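Local structure of Non-sulfated chondroitin lyase E66 (Autographa californica nucleopolyhedrovirus, 3VSN) at residues A[150-155]-A[159-164]; A[87-92]-A[107-112]; A[146-151]-A[170-175]. The protein cleaves non-sulfated chondroitin as a polysaccharide lyase of the occlusion-derived virus envelope and is essential for oral infection of the insect host. All coordinates share one frame; numbering follows the deposited sequence.

Contact 1. Residues A[150-155]-A[159-164]; sequences NITIVL and QHYDEA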
loop_
_atom_site.group_PDB
_atom_site.type_symbol
_atom_site.label_atom_id
_atom_site.label_comp_id
_atom_site.label_asym_id
_atom_site.label_seq_id
_atom_site.Cartn_x
_atom_site.Cartn_y
_atom_site.Cartn_z
ATOM N N ASN A 150 3.335 -28.697 -0.740
ATOM C CA ASN A 150 4.721 -28.357 -0.406
ATOM C C ASN A 150 5.565 -29.580 -0.031
ATOM O O ASN A 150 6.683 -29.735 -0.525
ATOM C CB ASN A 150 4.784 -27.299 0.700
ATOM C CG ASN A 150 4.515 -25.894 0.184
ATOM O OD1 ASN A 150 3.365 -25.493 0.001
ATOM N ND2 ASN A 150 5.581 -25.138 -0.049
ATOM N N ILE A 151 5.019 -30.445 0.825
ATOM C CA ILE A 151 5.730 -31.651 1.264
ATOM C C ILE A 151 5.994 -32.596 0.087
ATOM O O ILE A 151 7.134 -33.012 -0.131
ATOM C CB ILE A 151 5.002 -32.370 2.432
ATOM C CG1 ILE A 151 5.053 -31.498 3.691
ATOM C CG2 ILE A 151 5.642 -33.726 2.718
ATOM C CD1 ILE A 151 4.342 -32.065 4.907
ATOM N N THR A 152 4.949 -32.900 -0.682
ATOM C CA THR A 152 5.063 -33.794 -1.836
ATOM C C THR A 152 6.131 -33.331 -2.842
ATOM O O THR A 152 6.966 -34.130 -3.277
ATOM C CB THR A 152 3.702 -33.989 -2.542
ATOM O OG1 THR A 152 2.755 -34.530 -1.612
ATOM C CG2 THR A 152 3.829 -34.937 -3.732
ATOM N N ILE A 153 6.114 -32.048 -3.194
ATOM C CA ILE A 153 7.052 -31.540 -4.198
ATOM C C ILE A 153 8.496 -31.466 -3.691
ATOM O O ILE A 153 9.404 -31.967 -4.359
ATOM C CB ILE A 153 6.594 -30.204 -4.826
ATOM C CG1 ILE A 153 5.220 -30.378 -5.478
ATOM C CG2 ILE A 153 7.613 -29.718 -5.857
ATOM C CD1 ILE A 153 4.587 -29.099 -5.991
ATOM N N VAL A 154 8.725 -30.874 -2.519
ATOM C CA VAL A 154 10.113 -30.741 -2.041
ATOM C C VAL A 154 10.792 -32.090 -1.776
ATOM O O VAL A 154 12.021 -32.186 -1.812
ATOM C CB VAL A 154 10.279 -29.786 -0.828
ATOM C CG1 VAL A 154 9.685 -28.415 -1.135
ATOM C CG2 VAL A 154 9.689 -30.377 0.451
ATOM N N LEU A 155 9.985 -33.123 -1.528
ATOM C CA LEU A 155 10.499 -34.469 -1.282
ATOM C C LEU A 155 10.492 -35.345 -2.540
ATOM O O LEU A 155 10.683 -36.561 -2.447
ATOM C CB LEU A 155 9.705 -35.153 -0.155
ATOM C CG LEU A 155 9.746 -34.556 1.257
ATOM C CD1 LEU A 155 8.983 -35.437 2.236
ATOM C CD2 LEU A 155 11.176 -34.341 1.741
ATOM N N GLN A 159 12.738 -41.106 -1.160
ATOM C CA GLN A 159 11.972 -42.351 -1.143
ATOM C C GLN A 159 10.551 -42.139 -0.607
ATOM O O GLN A 159 9.734 -43.060 -0.620
ATOM C CB GLN A 159 12.713 -43.444 -0.365
ATOM C CG GLN A 159 14.029 -43.861 -1.007
ATOM C CD GLN A 159 13.872 -44.247 -2.468
ATOM O OE1 GLN A 159 14.436 -43.606 -3.358
ATOM N NE2 GLN A 159 13.098 -45.296 -2.722
ATOM N N HIS A 160 10.253 -40.912 -0.181
ATOM C CA HIS A 160 8.936 -40.568 0.362
ATOM C C HIS A 160 7.967 -40.034 -0.660
ATOM O O HIS A 160 6.777 -39.897 -0.368
ATOM C CB HIS A 160 9.070 -39.562 1.505
ATOM C CG HIS A 160 10.107 -39.935 2.538
ATOM N ND1 HIS A 160 10.000 -41.031 3.312
ATOM C CD2 HIS A 160 11.291 -39.301 2.914
ATOM C CE1 HIS A 160 11.063 -41.101 4.137
ATOM N NE2 HIS A 160 11.851 -40.042 3.893
ATOM N N TYR A 161 8.456 -39.731 -1.864
ATOM C CA TYR A 161 7.640 -39.064 -2.887
ATOM C C TYR A 161 6.355 -39.808 -3.238
ATOM O O TYR A 161 5.269 -39.229 -3.164
ATOM C CB TYR A 161 8.445 -38.785 -4.160
ATOM C CG TYR A 161 7.621 -38.192 -5.289
ATOM C CD1 TYR A 161 7.028 -36.931 -5.165
ATOM C CD2 TYR A 161 7.432 -38.891 -6.482
ATOM C CE1 TYR A 161 6.276 -36.384 -6.193
ATOM C CE2 TYR A 161 6.682 -38.352 -7.517
ATOM C CZ TYR A 161 6.106 -37.097 -7.367
ATOM O OH TYR A 161 5.361 -36.557 -8.390
ATOM N N ASP A 162 6.479 -41.080 -3.614
ATOM C CA ASP A 162 5.315 -41.865 -4.026
ATOM C C ASP A 162 4.233 -41.919 -2.942
ATOM O O ASP A 162 3.048 -41.803 -3.252
ATOM C CB ASP A 162 5.722 -43.270 -4.490
ATOM C CG ASP A 162 6.384 -43.267 -5.864
ATOM O OD1 ASP A 162 6.233 -42.281 -6.621
ATOM O OD2 ASP A 162 7.057 -44.264 -6.195
ATOM N N GLU A 163 4.635 -42.063 -1.681
ATOM C CA GLU A 163 3.672 -42.024 -0.575
ATOM C C GLU A 163 3.022 -40.641 -0.418
ATOM O O GLU A 163 1.799 -40.541 -0.257
ATOM C CB GLU A 163 4.303 -42.460 0.751
ATOM C CG GLU A 163 3.309 -42.462 1.910
ATOM C CD GLU A 163 3.929 -42.812 3.250
ATOM O OE1 GLU A 163 5.128 -43.160 3.299
ATOM O OE2 GLU A 163 3.207 -42.734 4.264
ATOM N N ALA A 164 3.838 -39.587 -0.461
ATOM C CA ALA A 164 3.326 -38.220 -0.335
ATOM C C ALA A 164 2.330 -37.904 -1.449
ATOM O O ALA A 164 1.260 -37.346 -1.193
ATOM C CB ALA A 164 4.468 -37.209 -0.320
#

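Contact 2. Residues A[87-92]-A[107-112]; sequences GYCVRY and YNLING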
loop_
_atom_site.group_PDB
_atom_site.type_symbol
_atom_site.label_atom_id
_atom_site.label_comp_id
_atom_site.label_asym_id
_atom_site.label_seq_id
_atom_site.Cartn_x
_atom_site.Cartn_y
_atom_site.Cartn_z
ATOM N N GLY A 87 6.984 -24.011 6.288
ATOM C CA GLY A 87 8.251 -23.329 6.576
ATOM C C GLY A 87 9.450 -24.268 6.546
ATOM O O GLY A 87 10.526 -23.906 6.052
ATOM N N TYR A 88 9.265 -25.476 7.077
ATOM C CA TYR A 88 10.311 -26.499 7.057
ATOM C C TYR A 88 10.577 -27.052 5.652
ATOM O O TYR A 88 11.712 -27.405 5.334
ATOM C CB TYR A 88 9.990 -27.637 8.033
ATOM C CG TYR A 88 10.561 -27.449 9.428
ATOM C CD1 TYR A 88 9.723 -27.268 10.528
ATOM C CD2 TYR A 88 11.942 -27.455 9.645
ATOM C CE1 TYR A 88 10.242 -27.102 11.803
ATOM C CE2 TYR A 88 12.470 -27.288 10.916
ATOM C CZ TYR A 88 11.617 -27.111 11.988
ATOM O OH TYR A 88 12.135 -26.949 13.253
ATOM N N CYS A 89 9.537 -27.123 4.819
ATOM C CA CYS A 89 9.705 -27.490 3.409
ATOM C C CYS A 89 10.633 -26.518 2.697
ATOM O O CYS A 89 11.515 -26.931 1.944
ATOM C CB CYS A 89 8.362 -27.529 2.678
ATOM S SG CYS A 89 7.318 -28.928 3.125
ATOM N N VAL A 90 10.431 -25.226 2.947
ATOM C CA VAL A 90 11.253 -24.176 2.343
ATOM C C VAL A 90 12.711 -24.300 2.806
ATOM O O VAL A 90 13.637 -24.176 1.999
ATOM C CB VAL A 90 10.674 -22.765 2.626
ATOM C CG1 VAL A 90 11.558 -21.671 2.035
ATOM C CG2 VAL A 90 9.257 -22.650 2.071
ATOM N N ARG A 91 12.902 -24.572 4.097
ATOM C CA ARG A 91 14.234 -24.819 4.667
ATOM C C ARG A 91 14.904 -26.038 4.034
ATOM O O ARG A 91 16.085 -25.993 3.680
ATOM C CB ARG A 91 14.159 -25.010 6.185
ATOM C CG ARG A 91 13.799 -23.762 6.976
ATOM C CD ARG A 91 14.133 -23.934 8.451
ATOM N NE ARG A 91 15.571 -24.090 8.656
ATOM C CZ ARG A 91 16.154 -24.341 9.824
ATOM N NH1 ARG A 91 15.428 -24.476 10.930
ATOM N NH2 ARG A 91 17.472 -24.466 9.888
ATOM N N TYR A 92 14.147 -27.125 3.902
ATOM C CA TYR A 92 14.648 -28.352 3.284
ATOM C C TYR A 92 15.120 -28.106 1.848
ATOM O O TYR A 92 16.110 -28.688 1.392
ATOM C CB TYR A 92 13.556 -29.428 3.290
ATOM C CG TYR A 92 14.011 -30.743 2.701
ATOM C CD1 TYR A 92 14.679 -31.680 3.486
ATOM C CD2 TYR A 92 13.790 -31.042 1.357
ATOM C CE1 TYR A 92 15.103 -32.886 2.952
ATOM C CE2 TYR A 92 14.217 -32.244 0.811
ATOM C CZ TYR A 92 14.873 -33.159 1.616
ATOM O OH TYR A 92 15.297 -34.351 1.082
ATOM N N TYR A 107 12.335 -37.101 6.709
ATOM C CA TYR A 107 11.548 -38.025 7.513
ATOM C C TYR A 107 10.521 -37.286 8.365
ATOM O O TYR A 107 9.365 -37.701 8.436
ATOM C CB TYR A 107 12.443 -38.893 8.411
ATOM C CG TYR A 107 11.656 -39.669 9.444
ATOM C CD1 TYR A 107 11.053 -40.885 9.120
ATOM C CD2 TYR A 107 11.484 -39.170 10.738
ATOM C CE1 TYR A 107 10.314 -41.591 10.058
ATOM C CE2 TYR A 107 10.745 -39.866 11.682
ATOM C CZ TYR A 107 10.164 -41.075 11.336
ATOM O OH TYR A 107 9.432 -41.770 12.270
ATOM N N ASN A 108 10.946 -36.206 9.015
ATOM C CA ASN A 108 10.044 -35.427 9.857
ATOM C C ASN A 108 8.869 -34.844 9.070
ATOM O O ASN A 108 7.743 -34.803 9.567
ATOM C CB ASN A 108 10.801 -34.336 10.620
ATOM C CG ASN A 108 11.443 -34.859 11.893
ATOM O OD1 ASN A 108 10.891 -35.729 12.569
ATOM N ND2 ASN A 108 12.616 -34.327 12.230
ATOM N N LEU A 109 9.138 -34.425 7.835
ATOM C CA LEU A 109 8.098 -33.888 6.959
ATOM C C LEU A 109 7.064 -34.947 6.559
ATOM O O LEU A 109 5.863 -34.726 6.722
ATOM C CB LEU A 109 8.710 -33.208 5.726
ATOM C CG LEU A 109 9.455 -31.885 5.963
ATOM C CD1 LEU A 109 10.132 -31.408 4.686
ATOM C CD2 LEU A 109 8.534 -30.803 6.522
ATOM N N ILE A 110 7.523 -36.093 6.056
ATOM C CA ILE A 110 6.594 -37.169 5.690
ATOM C C ILE A 110 5.841 -37.711 6.919
ATOM O O ILE A 110 4.642 -37.993 6.838
ATOM C CB ILE A 110 7.262 -38.289 4.844
ATOM C CG1 ILE A 110 6.206 -39.213 4.220
ATOM C CG2 ILE A 110 8.265 -39.095 5.661
ATOM C CD1 ILE A 110 5.334 -38.550 3.174
ATOM N N ASN A 111 6.541 -37.814 8.051
ATOM C CA ASN A 111 5.927 -38.222 9.317
ATOM C C ASN A 111 4.837 -37.242 9.753
ATOM O O ASN A 111 3.766 -37.655 10.202
ATOM C CB ASN A 111 6.989 -38.366 10.415
ATOM C CG ASN A 111 6.423 -38.901 11.720
ATOM O OD1 ASN A 111 5.705 -39.905 11.739
ATOM N ND2 ASN A 111 6.753 -38.236 12.825
ATOM N N GLY A 112 5.118 -35.946 9.607
ATOM C CA GLY A 112 4.140 -34.897 9.890
ATOM C C GLY A 112 2.887 -35.023 9.046
ATOM O O GLY A 112 1.773 -34.845 9.548
#

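Contact 3. Residues A[146-151]-A[170-175]; sequences EVFMNI and YWLGLY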
loop_
_atom_site.group_PDB
_atom_site.type_symbol
_atom_site.label_atom_id
_atom_site.label_comp_id
_atom_site.label_asym_id
_atom_site.label_seq_id
_atom_site.Cartn_x
_atom_site.Cartn_y
_atom_site.Cartn_z
ATOM N N GLU A 146 -2.137 -26.767 0.977
ATOM C CA GLU A 146 -0.796 -26.238 0.706
ATOM C C GLU A 146 0.304 -27.074 1.367
ATOM O O GLU A 146 1.401 -27.197 0.820
ATOM C CB GLU A 146 -0.695 -24.760 1.113
ATOM C CG GLU A 146 -1.493 -23.834 0.201
ATOM C CD GLU A 146 -1.635 -22.409 0.723
ATOM O OE1 GLU A 146 -1.340 -22.142 1.911
ATOM O OE2 GLU A 146 -2.059 -21.542 -0.069
ATOM N N VAL A 147 0.005 -27.653 2.532
ATOM C CA VAL A 147 0.941 -28.554 3.219
ATOM C C VAL A 147 1.208 -29.799 2.369
ATOM O O VAL A 147 2.363 -30.160 2.135
ATOM C CB VAL A 147 0.433 -28.965 4.620
ATOM C CG1 VAL A 147 1.356 -29.993 5.258
ATOM C CG2 VAL A 147 0.312 -27.745 5.519
ATOM N N PHE A 148 0.132 -30.434 1.902
ATOM C CA PHE A 148 0.230 -31.599 1.023
ATOM C C PHE A 148 1.100 -31.292 -0.191
ATOM O O PHE A 148 2.013 -32.056 -0.518
ATOM C CB PHE A 148 -1.160 -32.056 0.569
ATOM C CG PHE A 148 -1.893 -32.889 1.587
ATOM C CD1 PHE A 148 -1.814 -34.281 1.551
ATOM C CD2 PHE A 148 -2.672 -32.290 2.572
ATOM C CE1 PHE A 148 -2.489 -35.054 2.482
ATOM C CE2 PHE A 148 -3.351 -33.060 3.507
ATOM C CZ PHE A 148 -3.261 -34.446 3.460
ATOM N N MET A 149 0.823 -30.159 -0.835
ATOM C CA MET A 149 1.547 -29.752 -2.030
ATOM C C MET A 149 3.035 -29.501 -1.761
ATOM O O MET A 149 3.891 -30.036 -2.466
ATOM C CB MET A 149 0.891 -28.517 -2.655
ATOM C CG MET A 149 1.558 -28.058 -3.940
ATOM S SD MET A 149 0.705 -26.653 -4.665
ATOM C CE MET A 149 1.625 -26.468 -6.184
ATOM N N ASN A 150 3.335 -28.697 -0.740
ATOM C CA ASN A 150 4.721 -28.357 -0.406
ATOM C C ASN A 150 5.565 -29.580 -0.031
ATOM O O ASN A 150 6.683 -29.735 -0.525
ATOM C CB ASN A 150 4.784 -27.299 0.700
ATOM C CG ASN A 150 4.515 -25.894 0.184
ATOM O OD1 ASN A 150 3.365 -25.493 0.001
ATOM N ND2 ASN A 150 5.581 -25.138 -0.049
ATOM N N ILE A 151 5.019 -30.445 0.825
ATOM C CA ILE A 151 5.730 -31.651 1.264
ATOM C C ILE A 151 5.994 -32.596 0.087
ATOM O O ILE A 151 7.134 -33.012 -0.131
ATOM C CB ILE A 151 5.002 -32.370 2.432
ATOM C CG1 ILE A 151 5.053 -31.498 3.691
ATOM C CG2 ILE A 151 5.642 -33.726 2.718
ATOM C CD1 ILE A 151 4.342 -32.065 4.907
ATOM N N TYR A 170 -5.350 -38.901 -2.626
ATOM C CA TYR A 170 -6.497 -39.376 -1.865
ATOM C C TYR A 170 -7.155 -38.298 -1.004
ATOM O O TYR A 170 -8.358 -38.075 -1.105
ATOM C CB TYR A 170 -6.164 -40.596 -1.002
ATOM C CG TYR A 170 -7.407 -41.138 -0.328
ATOM C CD1 TYR A 170 -7.743 -40.761 0.973
ATOM C CD2 TYR A 170 -8.271 -41.990 -1.014
ATOM C CE1 TYR A 170 -8.893 -41.240 1.581
ATOM C CE2 TYR A 170 -9.424 -42.472 -0.416
ATOM C CZ TYR A 170 -9.729 -42.096 0.875
ATOM O OH TYR A 170 -10.873 -42.576 1.464
ATOM N N TRP A 171 -6.373 -37.651 -0.146
ATOM C CA TRP A 171 -6.940 -36.740 0.846
ATOM C C TRP A 171 -7.438 -35.439 0.281
ATOM O O TRP A 171 -8.436 -34.894 0.766
ATOM C CB TRP A 171 -5.990 -36.541 2.022
ATOM C CG TRP A 171 -5.933 -37.782 2.877
ATOM C CD1 TRP A 171 -4.924 -38.742 2.926
ATOM C CD2 TRP A 171 -6.969 -38.269 3.799
ATOM N NE1 TRP A 171 -5.245 -39.747 3.803
ATOM C CE2 TRP A 171 -6.459 -39.526 4.362
ATOM C CE3 TRP A 171 -8.220 -37.802 4.206
ATOM C CZ2 TRP A 171 -7.184 -40.264 5.289
ATOM C CZ3 TRP A 171 -8.940 -38.556 5.142
ATOM C CH2 TRP A 171 -8.433 -39.756 5.670
ATOM N N LEU A 172 -6.777 -34.941 -0.760
ATOM C CA LEU A 172 -7.270 -33.745 -1.438
ATOM C C LEU A 172 -8.459 -34.101 -2.322
ATOM O O LEU A 172 -9.344 -33.277 -2.528
ATOM C CB LEU A 172 -6.164 -33.023 -2.219
ATOM C CG LEU A 172 -5.002 -32.448 -1.393
ATOM C CD1 LEU A 172 -4.218 -31.434 -2.215
ATOM C CD2 LEU A 172 -5.476 -31.807 -0.093
ATOM N N GLY A 173 -8.486 -35.337 -2.820
ATOM C CA GLY A 173 -9.659 -35.861 -3.524
ATOM C C GLY A 173 -10.908 -35.752 -2.667
ATOM O O GLY A 173 -11.993 -35.463 -3.171
ATOM N N LEU A 174 -10.742 -35.965 -1.364
ATOM C CA LEU A 174 -11.837 -35.835 -0.411
ATOM C C LEU A 174 -12.088 -34.389 0.024
ATOM O O LEU A 174 -13.227 -33.926 -0.007
ATOM C CB LEU A 174 -11.596 -36.711 0.822
ATOM C CG LEU A 174 -11.695 -38.236 0.693
ATOM C CD1 LEU A 174 -11.408 -38.866 2.045
ATOM C CD2 LEU A 174 -13.057 -38.686 0.179
ATOM N N TYR A 175 -11.027 -33.687 0.427
ATOM C CA TYR A 175 -11.164 -32.369 1.059
ATOM C C TYR A 175 -11.181 -31.185 0.094
ATOM O O TYR A 175 -11.647 -30.098 0.445
ATOM C CB TYR A 175 -10.105 -32.181 2.148
ATOM C CG TYR A 175 -10.496 -32.861 3.434
ATOM C CD1 TYR A 175 -10.291 -34.232 3.609
ATOM C CD2 TYR A 175 -11.100 -32.145 4.466
ATOM C CE1 TYR A 175 -10.664 -34.864 4.780
ATOM C CE2 TYR A 175 -11.474 -32.770 5.647
ATOM C CZ TYR A 175 -11.254 -34.129 5.796
ATOM O OH TYR A 175 -11.626 -34.756 6.959
#

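Contact 1. Residues A[150-155]-A[159-164]
Thr152 meets both Tyr161 and Ala164 because its first torsion (chi1 -59°) splits the two branches: CG2 lies anti to the backbone N and faces the tyrosine, while OG1 swings back beside that N and faces the alanine. Tyr161 answers with CG anti to its own N (chi1 176°), which carries the ring across to the end of helix 138-154. There the carbonyl O of Thr152 lies at the ring edge, in its plane, 3.4 Å from Tyr161 CD1, and the methyl CG2 of Thr152 rests 3.8 Å from Tyr161 CE1. Leu155 O also lies close, 3.6 Å from Tyr161 CB. Ala164 suits the closest backbone approach, 5.0 Å between its CA and that of Thr152, since a lone methyl fits there: its CB stands 3.4 Å from Thr152 OG1. That hydroxyl is satisfied by Phe148 O and Thr168 OG1. Further along, Leu155, the first residue to leave helical geometry, touches the CB of His160 with CD1 at 4.2 Å. No hydrogen bond passes directly between the segments; besides packing, Thr168 OG1 bonds Ala164 O as well as Thr152 OG1 and so links them. At this short turn between successive helices of the alpha/alpha-toroid domain, Tyr201 of helix 189-205 covers Thr152 and Tyr161, whose hydroxyl bonds Glu35, while helix 103-119 brings Ala106 against Leu155 and Ile110 against His160 and Ala164.

Contact 2. Residues A[87-92]-A[107-112]
Leu109 projects from helix 103-119 toward helix 75-93, and its two methyls divide three partners between them. CD2 meets the CB of Tyr88 at 3.8 Å, whereas CD1 approaches the CB of Tyr92 at 4.2 Å; the sulfur of Cys89 lies 4.1 Å from Leu109 CD1 and about as far from CD2, so it touches both branches of the fork. A branched leucine fits this place because one side chain can reach residues a full helical turn apart. Both tyrosines touch with CB, but their rings go different ways. That of Tyr88 leads away from Leu109, its hydroxyl bonded to Arg58 O and its ring meeting Trp60. Tyr92 has CG anti to its backbone N (chi1 -178°), which keeps its ring beside the leucine, with Leu109 CD1 set obliquely to it. The compact cysteine suits the side where helix 138-154 also packs, through Asn150, Ile151 and Val154. The helix segments run nearly antiparallel, at 152°, with axes 10.7 Å apart, a spacing spanned by the leucine. No hydrogen bond or charge pair crosses, and all four touching residues are buried. The chemistry is therefore purely apolar: this part of the hairpin interface rests on close packing, consistent with burial of hydrophobic surface, while the hydroxyl of Tyr88 finds its partner outside it.

Contact 3. Residues A[146-151]-A[170-175]
Phe148 carries this contact from helix 138-154, meeting Trp171 and Leu172 of helix 161-175, and every touch across it is apolar. The aromatic part comes first. The far end of the phenylalanine ring reaches the stem of the tryptophan, with CZ 3.7 Å from Trp171 CB and CE1 3.8 Å from that same Trp171 CB. The methylene approaches the ring obliquely, and the indole itself leads away, so the two aromatic groups meet ring to stem without stacking. Phe148 has CG anti to its carbonyl carbon (chi1 -80°), and from there the length of the benzyl group bridges helices whose nearest CA atoms, those of Phe148 and Leu172, are 8.2 Å apart.

The aliphatic part lies nearer the root of the ring. Leu172 points its side chain at the opposite helix, and the two side chains slide past each other in opposite directions. Leu172 CD2 comes 3.9 Å from Phe148 CD2, and Leu172 CD1 lies 4.2 Å from Phe148 CB. Leucine suits the spot because its two methyls can lie against both the ring and the methylene.

No hydrogen bond crosses between the segments. The backbone bond from Asn150 N to Glu146 O, 2.9 Å, is part of the regular helix that carries Phe148, while Glu146, whose CB points away from helix 161-175, forms salt bridges with Arg194 and Lys49.

The contact belongs to the helical domain related to the N-terminal part of polysaccharide lyase family 8. Helix 103-119 packs against both partners, Leu113 and Cys117 touching Phe148 and Cys117 also reaching Trp171, while helix 29-48 covers Met149 with Phe34 and Phe38, and helix 75-93 meets Val147 through Cys82, Leu85 and Ile86.

Along the chain, contact 2 closes first, pairing helices 75-93 and 103-119; contacts 1 and 3 then both join helix 138-154 to helix 161-175. Contact 1 lies at the turn between those two helices and contact 3 farther from it, their centres about 11 Å apart, with Asn150 and Ile151 in both. Contact 2 is centred about 10 Å from contact 1 and 15 Å from contact 3. Ile151 packs on Cys89 SG and on the backbone O of Leu109; Val154 with Tyr92 and His160 with Ile110 also join contacts 1 and 2. Successive helical hairpins thus pack on one another within the alpha/alpha-toroid domain, away from the catalytic residues.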